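Local structure of p-47 protein (Clostridium botulinum E1 str. 'BoNT E Beluga', 5WIX) at residues L105-L109 and K136-S140; S225-S229 and C427-N431; S180-N186 and D401-I406; G275-N279 and F302-L306. The protein is of unknown function but has a TULIP-domain fold resembling bactericidal/permeability-increasing protein, which may point to binding of lipid-like ligands. The contacts are given in a common frame with arbitrary orientation. Numbering follows the deposited sequence.

Contact 1 (L105-L109 and K136-S140)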
loop_
_atom_site.group_PDB
_atom_site.type_symbol
_atom_site.label_atom_id
_atom_site.label_comp_id
_atom_site.label_asym_id
_atom_site.label_seq_id
_atom_site.Cartn_x
_atom_site.Cartn_y
_atom_site.Cartn_z
ATOM N N LEU A 105 -23.601 -6.020 17.072
ATOM C CA LEU A 105 -23.867 -6.594 15.762
ATOM C C LEU A 105 -22.586 -6.894 15.013
ATOM O O LEU A 105 -21.531 -6.344 15.319
ATOM C CB LEU A 105 -24.718 -5.633 14.933
ATOM C CG LEU A 105 -25.879 -5.032 15.712
ATOM C CD1 LEU A 105 -26.546 -3.892 14.953
ATOM C CD2 LEU A 105 -26.856 -6.151 15.973
ATOM N N GLU A 106 -22.692 -7.779 14.033
ATOM C CA GLU A 106 -21.678 -7.923 12.998
ATOM C C GLU A 106 -22.356 -7.580 11.689
ATOM O O GLU A 106 -23.452 -8.080 11.418
ATOM C CB GLU A 106 -21.102 -9.339 12.945
ATOM C CG GLU A 106 -19.977 -9.600 13.923
ATOM C CD GLU A 106 -19.366 -10.971 13.705
ATOM O OE1 GLU A 106 -18.167 -11.152 14.018
ATOM O OE2 GLU A 106 -20.085 -11.868 13.209
ATOM N N ILE A 107 -21.732 -6.716 10.889
ATOM C CA ILE A 107 -22.317 -6.300 9.613
ATOM C C ILE A 107 -21.345 -6.387 8.428
ATOM O O ILE A 107 -20.124 -6.349 8.603
ATOM C CB ILE A 107 -22.845 -4.857 9.682
ATOM C CG1 ILE A 107 -23.437 -4.555 11.050
ATOM C CG2 ILE A 107 -23.902 -4.634 8.629
ATOM C CD1 ILE A 107 -24.257 -3.290 11.067
ATOM N N LYS A 108 -21.913 -6.498 7.224
ATOM C CA LYS A 108 -21.145 -6.596 5.991
ATOM C C LYS A 108 -20.908 -5.238 5.317
ATOM O O LYS A 108 -21.808 -4.387 5.215
ATOM C CB LYS A 108 -21.839 -7.541 5.001
ATOM C CG LYS A 108 -21.167 -7.583 3.627
ATOM C CD LYS A 108 -21.913 -8.456 2.630
ATOM C CE LYS A 108 -21.547 -9.914 2.806
ATOM N NZ LYS A 108 -21.864 -10.701 1.588
ATOM N N LEU A 109 -19.677 -5.047 4.866
ATOM C CA LEU A 109 -19.369 -3.946 3.982
ATOM C C LEU A 109 -19.122 -4.469 2.572
ATOM O O LEU A 109 -18.593 -5.571 2.376
ATOM C CB LEU A 109 -18.153 -3.186 4.474
ATOM C CG LEU A 109 -18.275 -2.680 5.899
ATOM C CD1 LEU A 109 -17.075 -1.817 6.221
ATOM C CD2 LEU A 109 -19.560 -1.901 6.041
ATOM N N LYS A 136 -29.464 -12.599 6.723
ATOM C CA LYS A 136 -28.605 -12.794 5.559
ATOM C C LYS A 136 -27.197 -12.224 5.788
ATOM O O LYS A 136 -26.227 -12.980 5.857
ATOM C CB LYS A 136 -29.237 -12.165 4.316
ATOM N N VAL A 137 -27.076 -10.904 5.906
ATOM C CA VAL A 137 -25.760 -10.298 6.135
ATOM C C VAL A 137 -25.742 -9.353 7.356
ATOM O O VAL A 137 -24.991 -8.365 7.385
ATOM C CB VAL A 137 -25.242 -9.524 4.866
ATOM C CG1 VAL A 137 -25.023 -10.473 3.665
ATOM C CG2 VAL A 137 -26.182 -8.397 4.488
ATOM N N ILE A 138 -26.584 -9.650 8.350
ATOM C CA ILE A 138 -26.473 -9.062 9.700
ATOM C C ILE A 138 -26.590 -10.158 10.751
ATOM O O ILE A 138 -27.546 -10.936 10.744
ATOM C CB ILE A 138 -27.560 -8.021 10.042
ATOM C CG1 ILE A 138 -27.660 -6.915 9.011
ATOM C CG2 ILE A 138 -27.265 -7.392 11.395
ATOM C CD1 ILE A 138 -28.339 -5.661 9.563
ATOM N N VAL A 139 -25.627 -10.223 11.662
ATOM C CA VAL A 139 -25.700 -11.205 12.732
ATOM C C VAL A 139 -25.817 -10.429 14.063
ATOM O O VAL A 139 -25.326 -9.309 14.183
ATOM C CB VAL A 139 -24.465 -12.195 12.675
ATOM C CG1 VAL A 139 -24.176 -12.828 14.022
ATOM C CG2 VAL A 139 -24.688 -13.294 11.632
ATOM N N SER A 140 -26.527 -10.992 15.034
ATOM C CA SER A 140 -26.613 -10.390 16.353
ATOM C C SER A 140 -25.715 -11.178 17.304
ATOM O O SER A 140 -25.841 -12.413 17.423
ATOM C CB SER A 140 -28.067 -10.378 16.839
ATOM O OG SER A 140 -28.277 -9.368 17.802
#
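Two backbone hydrogen bonds fix this pairing: E106 N donates to V139 O at 3.0 Å, and V139 N to E106 O at 3.1 Å, with N-H...acceptor angles of 169° and 171°. E106 and V139 thus form an antiparallel hydrogen-bonded pair, flanked by the non-hydrogen-bonded pairs L105/S140 and I107/I138, whose CA atoms are 4.7 and 5.0 Å apart; the strand axes approach to 4.8 Å at 165°. L105 CA adds a CA-H...O contact to V139 O at 3.5 Å. Pairing fades at V137, whose psi of 30° is not extended; K108 N lies 3.6 Å from V137 O, and the K108 backbone bonds to S126. Short strand 138-140 borders the start of strand 104-113, whose other edge pairs with strand 78-85, within the curved antiparallel sheet at one end of this chain with a TULIP-domain fold. L105, I107, I138 and S140 share one face. There I107 CG2 meets I138 CG1 at 4.4 Å and L105 CD2 approaches S140 OG to 4.0 Å, while L105 also packs on I159 of helix 153-159. E106 and V139 occupy the other face, with OE2 of E106 4.3 Å from CG1 of V139. K108 CE rests 3.6 Å from V137 CG1.

Contact 2 (S225-S229 and C427-N431); sequences SSILS and CIQGN
This is a side-chain anchor, in which the amide of Q429 on a central-sheet strand bonds to one carbonyl and one hydroxyl of the loop between strands 203-210 and 234-238. Residues 427-431 are a regular beta strand (phi -114 to -164°, psi 128 to 179°). On the loop, 225-227 have helical phi/psi (-66/-13, -56/-30, -53/-40) and form a turn with a weak L228 N to S225 O bond of 3.5 Å; L228 (-101/167) and S229 (-152/173) then straighten. The closest CA pairs, I227-C427 at 6.9 Å and L228-Q429 at 7.0 Å, are too wide for strand pairing. Q429, chi1 m, chi2 t and chi3 -19°, extends so that NE2 donates to I227 O and to S229 OG, both at 3.0 Å. S229, chi1 m, also donates from OG to L228 O at 2.8 Å. C427 SG, chi1 t, lies 4.0 Å from I227 O. I227 and C427 pack on L237; strand 426-432 lies between 234-238 and 414-422 in the antiparallel sheet, and I428 turns away from the loop onto helix 399-403.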
loop_
_atom_site.group_PDB
_atom_site.type_symbol
_atom_site.label_atom_id
_atom_site.label_comp_id
_atom_site.label_asym_id
_atom_site.label_seq_id
_atom_site.Cartn_x
_atom_site.Cartn_y
_atom_site.Cartn_z
ATOM N N SER A 225 0.698 -6.216 10.613
ATOM C CA SER A 225 0.379 -5.157 11.557
ATOM C C SER A 225 1.394 -4.024 11.460
ATOM O O SER A 225 1.175 -2.943 11.998
ATOM C CB SER A 225 0.325 -5.700 12.987
ATOM O OG SER A 225 1.541 -5.448 13.669
ATOM N N SER A 226 2.505 -4.271 10.772
ATOM C CA SER A 226 3.504 -3.229 10.535
ATOM C C SER A 226 2.892 -2.011 9.858
ATOM O O SER A 226 3.365 -0.890 10.087
ATOM C CB SER A 226 4.669 -3.769 9.694
ATOM O OG SER A 226 5.649 -2.767 9.401
ATOM N N ILE A 227 1.840 -2.228 9.056
ATOM C CA ILE A 227 1.277 -1.168 8.209
ATOM C C ILE A 227 0.950 0.097 8.996
ATOM O O ILE A 227 1.200 1.212 8.523
ATOM C CB ILE A 227 0.008 -1.634 7.471
ATOM C CG1 ILE A 227 0.329 -2.840 6.603
ATOM C CG2 ILE A 227 -0.506 -0.540 6.545
ATOM C CD1 ILE A 227 -0.753 -3.158 5.611
ATOM N N LEU A 228 0.418 -0.087 10.204
ATOM C CA LEU A 228 0.154 1.021 11.117
ATOM C C LEU A 228 1.238 1.111 12.191
ATOM O O LEU A 228 2.030 0.186 12.349
ATOM C CB LEU A 228 -1.211 0.854 11.765
ATOM C CG LEU A 228 -2.399 0.581 10.836
ATOM C CD1 LEU A 228 -3.655 0.057 11.615
ATOM C CD2 LEU A 228 -2.713 1.824 9.996
ATOM N N SER A 229 1.273 2.231 12.918
ATOM C CA SER A 229 2.170 2.417 14.070
ATOM C C SER A 229 1.561 3.380 15.073
ATOM O O SER A 229 0.525 3.984 14.801
ATOM C CB SER A 229 3.531 2.933 13.627
ATOM O OG SER A 229 4.097 2.034 12.695
ATOM N N CYS A 427 6.525 0.887 2.464
ATOM C CA CYS A 427 5.420 1.264 3.325
ATOM C C CYS A 427 5.414 2.748 3.584
ATOM O O CYS A 427 6.427 3.331 4.014
ATOM C CB CYS A 427 5.485 0.514 4.657
ATOM S SG CYS A 427 4.199 1.006 5.869
ATOM N N ILE A 428 4.260 3.351 3.330
ATOM C CA ILE A 428 4.053 4.770 3.589
ATOM C C ILE A 428 3.004 4.894 4.702
ATOM O O ILE A 428 2.032 4.149 4.681
ATOM C CB ILE A 428 3.594 5.517 2.312
ATOM C CG1 ILE A 428 4.626 5.343 1.205
ATOM C CG2 ILE A 428 3.375 6.977 2.606
ATOM C CD1 ILE A 428 4.189 5.833 -0.199
ATOM N N GLN A 429 3.214 5.820 5.641
ATOM C CA GLN A 429 2.352 6.021 6.804
ATOM C C GLN A 429 2.064 7.502 7.039
ATOM O O GLN A 429 2.933 8.348 6.822
ATOM C CB GLN A 429 2.988 5.449 8.080
ATOM C CG GLN A 429 3.154 3.937 8.136
ATOM C CD GLN A 429 3.925 3.490 9.368
ATOM O OE1 GLN A 429 4.642 4.290 10.009
ATOM N NE2 GLN A 429 3.781 2.210 9.720
ATOM N N GLY A 430 0.867 7.813 7.537
ATOM C CA GLY A 430 0.498 9.203 7.759
ATOM C C GLY A 430 -0.694 9.433 8.665
ATOM O O GLY A 430 -1.297 8.481 9.151
ATOM N N ASN A 431 -1.012 10.710 8.893
ATOM C CA ASN A 431 -2.182 11.136 9.671
ATOM C C ASN A 431 -3.128 12.025 8.853
ATOM O O ASN A 431 -2.689 12.999 8.237
ATOM C CB ASN A 431 -1.763 11.920 10.935
ATOM C CG ASN A 431 -0.760 11.177 11.808
ATOM O OD1 ASN A 431 -0.726 9.947 11.835
ATOM N ND2 ASN A 431 0.060 11.935 12.535
#

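Contact 3 (S180-N186 and D401-I406)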
loop_
_atom_site.group_PDB
_atom_site.type_symbol
_atom_site.label_atom_id
_atom_site.label_comp_id
_atom_site.label_asym_id
_atom_site.label_seq_id
_atom_site.Cartn_x
_atom_site.Cartn_y
_atom_site.Cartn_z
ATOM N N SER A 180 -6.889 6.403 -11.626
ATOM C CA SER A 180 -6.236 7.584 -11.068
ATOM C C SER A 180 -5.095 8.042 -11.980
ATOM O O SER A 180 -4.725 7.343 -12.927
ATOM C CB SER A 180 -5.698 7.278 -9.677
ATOM O OG SER A 180 -4.678 6.297 -9.757
ATOM N N ASN A 181 -4.526 9.207 -11.696
ATOM C CA ASN A 181 -3.451 9.717 -12.537
ATOM C C ASN A 181 -2.199 8.849 -12.444
ATOM O O ASN A 181 -1.351 8.875 -13.343
ATOM C CB ASN A 181 -3.114 11.164 -12.172
ATOM C CG ASN A 181 -4.180 12.144 -12.625
ATOM O OD1 ASN A 181 -4.122 12.671 -13.736
ATOM N ND2 ASN A 181 -5.156 12.398 -11.764
ATOM N N ILE A 182 -2.082 8.086 -11.357
ATOM C CA ILE A 182 -0.974 7.143 -11.210
ATOM C C ILE A 182 -1.428 5.741 -11.584
ATOM O O ILE A 182 -2.102 5.067 -10.809
ATOM C CB ILE A 182 -0.402 7.121 -9.787
ATOM C CG1 ILE A 182 -0.100 8.538 -9.308
ATOM C CG2 ILE A 182 0.848 6.255 -9.730
ATOM C CD1 ILE A 182 0.224 8.627 -7.829
ATOM N N VAL A 183 -1.021 5.304 -12.770
ATOM C CA VAL A 183 -1.618 4.155 -13.432
ATOM C C VAL A 183 -1.179 2.807 -12.868
ATOM O O VAL A 183 -1.961 1.854 -12.845
ATOM C CB VAL A 183 -1.309 4.205 -14.943
ATOM C CG1 VAL A 183 -2.011 3.079 -15.680
ATOM C CG2 VAL A 183 -1.725 5.559 -15.511
ATOM N N TRP A 184 0.056 2.722 -12.399
ATOM C CA TRP A 184 0.548 1.447 -11.928
ATOM C C TRP A 184 -0.075 1.065 -10.596
ATOM O O TRP A 184 0.014 -0.087 -10.173
ATOM C CB TRP A 184 2.053 1.470 -11.797
ATOM C CG TRP A 184 2.572 2.437 -10.800
ATOM C CD1 TRP A 184 2.995 3.706 -11.037
ATOM C CD2 TRP A 184 2.776 2.203 -9.401
ATOM N NE1 TRP A 184 3.432 4.288 -9.873
ATOM C CE2 TRP A 184 3.312 3.387 -8.854
ATOM C CE3 TRP A 184 2.543 1.115 -8.554
ATOM C CZ2 TRP A 184 3.620 3.513 -7.497
ATOM C CZ3 TRP A 184 2.850 1.243 -7.207
ATOM C CH2 TRP A 184 3.382 2.432 -6.693
ATOM N N MET A 185 -0.691 2.040 -9.935
ATOM C CA MET A 185 -1.343 1.802 -8.655
ATOM C C MET A 185 -2.796 1.400 -8.821
ATOM O O MET A 185 -3.424 0.940 -7.867
ATOM C CB MET A 185 -1.282 3.041 -7.763
ATOM C CG MET A 185 -0.119 3.081 -6.805
ATOM S SD MET A 185 -0.229 4.543 -5.755
ATOM C CE MET A 185 -1.282 3.934 -4.440
ATOM N N ASN A 186 -3.337 1.596 -10.020
ATOM C CA ASN A 186 -4.747 1.314 -10.257
ATOM C C ASN A 186 -5.070 -0.157 -10.032
ATOM O O ASN A 186 -4.416 -1.035 -10.588
ATOM C CB ASN A 186 -5.153 1.737 -11.666
ATOM C CG ASN A 186 -5.154 3.244 -11.840
ATOM O OD1 ASN A 186 -5.407 3.990 -10.887
ATOM N ND2 ASN A 186 -4.862 3.702 -13.060
ATOM N N ASP A 401 1.061 12.426 -2.459
ATOM C CA ASP A 401 0.179 12.207 -3.598
ATOM C C ASP A 401 -0.160 10.719 -3.692
ATOM O O ASP A 401 -1.308 10.347 -3.975
ATOM C CB ASP A 401 0.822 12.706 -4.897
ATOM C CG ASP A 401 0.580 14.186 -5.147
ATOM O OD1 ASP A 401 -0.042 14.850 -4.291
ATOM O OD2 ASP A 401 1.019 14.685 -6.208
ATOM N N ILE A 402 0.839 9.879 -3.423
ATOM C CA ILE A 402 0.698 8.430 -3.560
ATOM C C ILE A 402 -0.235 7.833 -2.521
ATOM O O ILE A 402 -1.078 7.009 -2.852
ATOM C CB ILE A 402 2.059 7.711 -3.462
ATOM C CG1 ILE A 402 2.779 7.752 -4.816
ATOM C CG2 ILE A 402 1.877 6.255 -3.004
ATOM C CD1 ILE A 402 4.229 7.248 -4.764
ATOM N N ILE A 403 -0.096 8.231 -1.264
ATOM C CA ILE A 403 -0.934 7.607 -0.265
ATOM C C ILE A 403 -2.381 8.036 -0.550
ATOM O O ILE A 403 -3.290 7.205 -0.518
ATOM C CB ILE A 403 -0.478 7.938 1.187
ATOM C CG1 ILE A 403 -1.137 6.974 2.179
ATOM C CG2 ILE A 403 -0.737 9.398 1.558
ATOM C CD1 ILE A 403 -0.444 6.926 3.522
ATOM N N ASN A 404 -2.571 9.299 -0.931
ATOM C CA ASN A 404 -3.903 9.829 -1.217
ATOM C C ASN A 404 -4.492 9.443 -2.586
ATOM O O ASN A 404 -5.606 9.846 -2.921
ATOM C CB ASN A 404 -3.881 11.354 -1.103
ATOM C CG ASN A 404 -3.894 11.834 0.336
ATOM O OD1 ASN A 404 -4.582 11.264 1.182
ATOM N ND2 ASN A 404 -3.139 12.892 0.622
ATOM N N ASP A 405 -3.765 8.649 -3.365
ATOM C CA ASP A 405 -4.107 8.442 -4.778
ATOM C C ASP A 405 -5.281 7.495 -4.969
ATOM O O ASP A 405 -6.275 7.831 -5.621
ATOM C CB ASP A 405 -2.883 7.917 -5.546
ATOM C CG ASP A 405 -3.082 7.917 -7.058
ATOM O OD1 ASP A 405 -3.092 9.013 -7.660
ATOM O OD2 ASP A 405 -3.196 6.823 -7.649
ATOM N N ILE A 406 -5.163 6.306 -4.402
ATOM C CA ILE A 406 -6.210 5.311 -4.583
ATOM C C ILE A 406 -7.260 5.315 -3.447
ATOM O O ILE A 406 -8.433 5.640 -3.682
ATOM C CB ILE A 406 -5.598 3.923 -4.730
ATOM C CG1 ILE A 406 -4.585 3.961 -5.862
ATOM C CG2 ILE A 406 -6.668 2.924 -5.048
ATOM C CD1 ILE A 406 -5.190 4.421 -7.160
#
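M185 is the apolar hub of this contact. Its SD lies 3.9 Å from I402 CG2 and its CE 3.6 Å from I406 CG1, so the thioether spans the two isoleucines; CE also approaches I402 O to 3.5 Å. Beside it, I182 CD1 packs on I402 CG1 at 4.0 Å. The loop supplies these side chains from a compact turn, where N186 N bonds to V183 O at 3.2 Å. Opposite it the chain is leaving helix 399-403, with D405 N still bonded to I402 O at 3.2 Å, which presents I402, D405 and I406 to the loop. Deeper in the fold, M185 and I406 both touch Y27 of strand 25-30, and I402 rests on I428 of strand 426-432, so the contact packs the loop leading into strand 187-195 against the end of helix 399-403 on the six-stranded central sheet of this BPI-like chain. At the polar edge, I182 CD1 comes within 3.3 Å of D405 OD1. S180 OG sits 2.6 Å from D405 OD2 and 2.7 Å from N186 OD1, and S180 N donates to N186 OD1 at 2.9 Å, tying the loop's two ends together. The D405 carboxylate thus stands at the border of the apolar cluster, and the contact combines methionine-isoleucine packing with one polar link to the loop.

Contact 4 (G275-N279 and F302-L306); sequences GIIKN and FSMEL
Both segments are extended, with phi between -76° and -150° and psi between 107° and 157°, and their axes run antiparallel at 166°, 4.7 Å apart at closest approach. The register matches I276 with E305, I277 with M304, K278 with S303 and N279 with F302, CA atoms 4.8, 4.9, 4.6 and 5.1 Å apart. I277 and M304 form the hydrogen-bonded pair: I277 N to M304 O is 3.0 Å and M304 N to I277 O 2.8 Å. N279 N donates to F302 O at 3.1 Å, but the return bond comes from a side chain: with chi1 p, N279 places OD1 2.8 Å from F302 N. CA-H...O contacts of 3.2 Å link S303 CA to I277 O and K278 CA to F302 O. Strand 275-279 lies between 265-269 and 293-307 in an antiparallel sheet with helix 240-252 against it, consistent with a second TULIP-like module, as in BPI. I277 (chi1 m, chi2 t) and M304 (chi1 and chi2 t) share the face against that helix, their CB atoms 4.0 Å apart, and both touch L248. I277 CG2 meets the edge of the F302 ring, 4.2 Å from CE2; F302, chi1 t, is also edge-to-face with F265. K278 and S303 lie on the opposite face. I276, chi1 m and chi2 t, brings CD1 to 3.5 Å from OE1 of E305, whose chi1 is p.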
loop_
_atom_site.group_PDB
_atom_site.type_symbol
_atom_site.label_atom_id
_atom_site.label_comp_id
_atom_site.label_asym_id
_atom_site.label_seq_id
_atom_site.Cartn_x
_atom_site.Cartn_y
_atom_site.Cartn_z
ATOM N N GLY A 275 10.804 -9.244 -7.015
ATOM C CA GLY A 275 11.346 -8.880 -8.315
ATOM C C GLY A 275 12.771 -8.341 -8.377
ATOM O O GLY A 275 13.205 -7.584 -7.499
ATOM N N ILE A 276 13.489 -8.721 -9.438
ATOM C CA ILE A 276 14.864 -8.265 -9.684
ATOM C C ILE A 276 14.998 -7.340 -10.911
ATOM O O ILE A 276 14.351 -7.550 -11.940
ATOM C CB ILE A 276 15.809 -9.471 -9.867
ATOM C CG1 ILE A 276 15.981 -10.197 -8.541
ATOM C CG2 ILE A 276 17.176 -9.038 -10.382
ATOM C CD1 ILE A 276 17.098 -11.221 -8.555
ATOM N N ILE A 277 15.838 -6.317 -10.796
ATOM C CA ILE A 277 16.146 -5.463 -11.934
ATOM C C ILE A 277 17.307 -6.007 -12.769
ATOM O O ILE A 277 18.458 -6.014 -12.319
ATOM C CB ILE A 277 16.508 -4.052 -11.485
ATOM C CG1 ILE A 277 15.318 -3.398 -10.775
ATOM C CG2 ILE A 277 16.945 -3.224 -12.684
ATOM C CD1 ILE A 277 15.563 -1.954 -10.276
ATOM N N LYS A 278 17.015 -6.464 -13.979
ATOM C CA LYS A 278 18.089 -6.779 -14.907
ATOM C C LYS A 278 18.076 -5.840 -16.119
ATOM O O LYS A 278 17.058 -5.223 -16.434
ATOM C CB LYS A 278 17.995 -8.234 -15.348
ATOM C CG LYS A 278 18.376 -9.227 -14.262
ATOM C CD LYS A 278 18.824 -10.538 -14.900
ATOM C CE LYS A 278 19.279 -11.555 -13.869
ATOM N NZ LYS A 278 18.139 -12.071 -13.059
ATOM N N ASN A 279 19.217 -5.706 -16.783
ATOM C CA ASN A 279 19.268 -4.953 -18.036
ATOM C C ASN A 279 18.682 -5.752 -19.211
ATOM O O ASN A 279 18.845 -6.981 -19.297
ATOM C CB ASN A 279 20.700 -4.542 -18.344
ATOM C CG ASN A 279 21.614 -5.730 -18.545
ATOM O OD1 ASN A 279 21.473 -6.766 -17.891
ATOM N ND2 ASN A 279 22.561 -5.586 -19.459
ATOM N N PHE A 302 23.558 -6.369 -16.116
ATOM C CA PHE A 302 23.337 -5.515 -14.960
ATOM C C PHE A 302 22.269 -6.123 -14.096
ATOM O O PHE A 302 21.265 -6.617 -14.605
ATOM C CB PHE A 302 22.928 -4.127 -15.410
ATOM C CG PHE A 302 22.608 -3.174 -14.294
ATOM C CD1 PHE A 302 23.543 -2.225 -13.893
ATOM C CD2 PHE A 302 21.364 -3.174 -13.700
ATOM C CE1 PHE A 302 23.252 -1.318 -12.898
ATOM C CE2 PHE A 302 21.065 -2.276 -12.704
ATOM C CZ PHE A 302 22.008 -1.340 -12.304
ATOM N N SER A 303 22.479 -6.072 -12.788
ATOM C CA SER A 303 21.525 -6.653 -11.859
ATOM C C SER A 303 21.444 -5.846 -10.563
ATOM O O SER A 303 22.461 -5.473 -9.977
ATOM C CB SER A 303 21.892 -8.098 -11.557
ATOM O OG SER A 303 22.040 -8.261 -10.158
ATOM N N MET A 304 20.219 -5.561 -10.142
ATOM C CA MET A 304 19.960 -4.919 -8.861
ATOM C C MET A 304 18.819 -5.661 -8.171
ATOM O O MET A 304 17.674 -5.570 -8.608
ATOM C CB MET A 304 19.610 -3.444 -9.060
ATOM C CG MET A 304 19.760 -2.570 -7.816
ATOM S SD MET A 304 19.330 -0.819 -8.081
ATOM C CE MET A 304 20.569 0.032 -7.099
ATOM N N GLU A 305 19.129 -6.427 -7.124
ATOM C CA GLU A 305 18.100 -7.125 -6.327
ATOM C C GLU A 305 18.037 -6.565 -4.901
ATOM O O GLU A 305 19.030 -6.045 -4.384
ATOM C CB GLU A 305 18.353 -8.649 -6.293
ATOM C CG GLU A 305 19.373 -9.139 -5.259
ATOM C CD GLU A 305 19.644 -10.648 -5.345
ATOM O OE1 GLU A 305 19.879 -11.149 -6.466
ATOM O OE2 GLU A 305 19.628 -11.331 -4.292
ATOM N N LEU A 306 16.873 -6.652 -4.265
ATOM C CA LEU A 306 16.751 -6.120 -2.908
ATOM C C LEU A 306 17.374 -7.083 -1.908
ATOM O O LEU A 306 17.201 -8.301 -2.003
ATOM C CB LEU A 306 15.300 -5.850 -2.555
ATOM C CG LEU A 306 15.134 -4.965 -1.327
ATOM C CD1 LEU A 306 15.776 -3.624 -1.562
ATOM C CD2 LEU A 306 13.670 -4.797 -0.976
#

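In the fold
From the N terminus, contact 1 closes first, joining strands 104-113 and 138-140 in one end sheet before any other contact opens. Contact 3 opens next at 180-186 and contact 2 at 225-229; contact 3 closes at 401-406 and contact 2 at 427-431, so the two cross. Contact 4 closes a local loop in the other end sheet and is nested inside both. Contacts 1 and 4 lie on opposite sides of the chain's centre, their centres 47 Å apart. Contacts 2 and 3 sit near the middle, with centres 17 Å apart, and touch where I428 CD1 meets I402 CG2 at 3.7 Å, tying C-terminal segments to earlier loops around the central sheet.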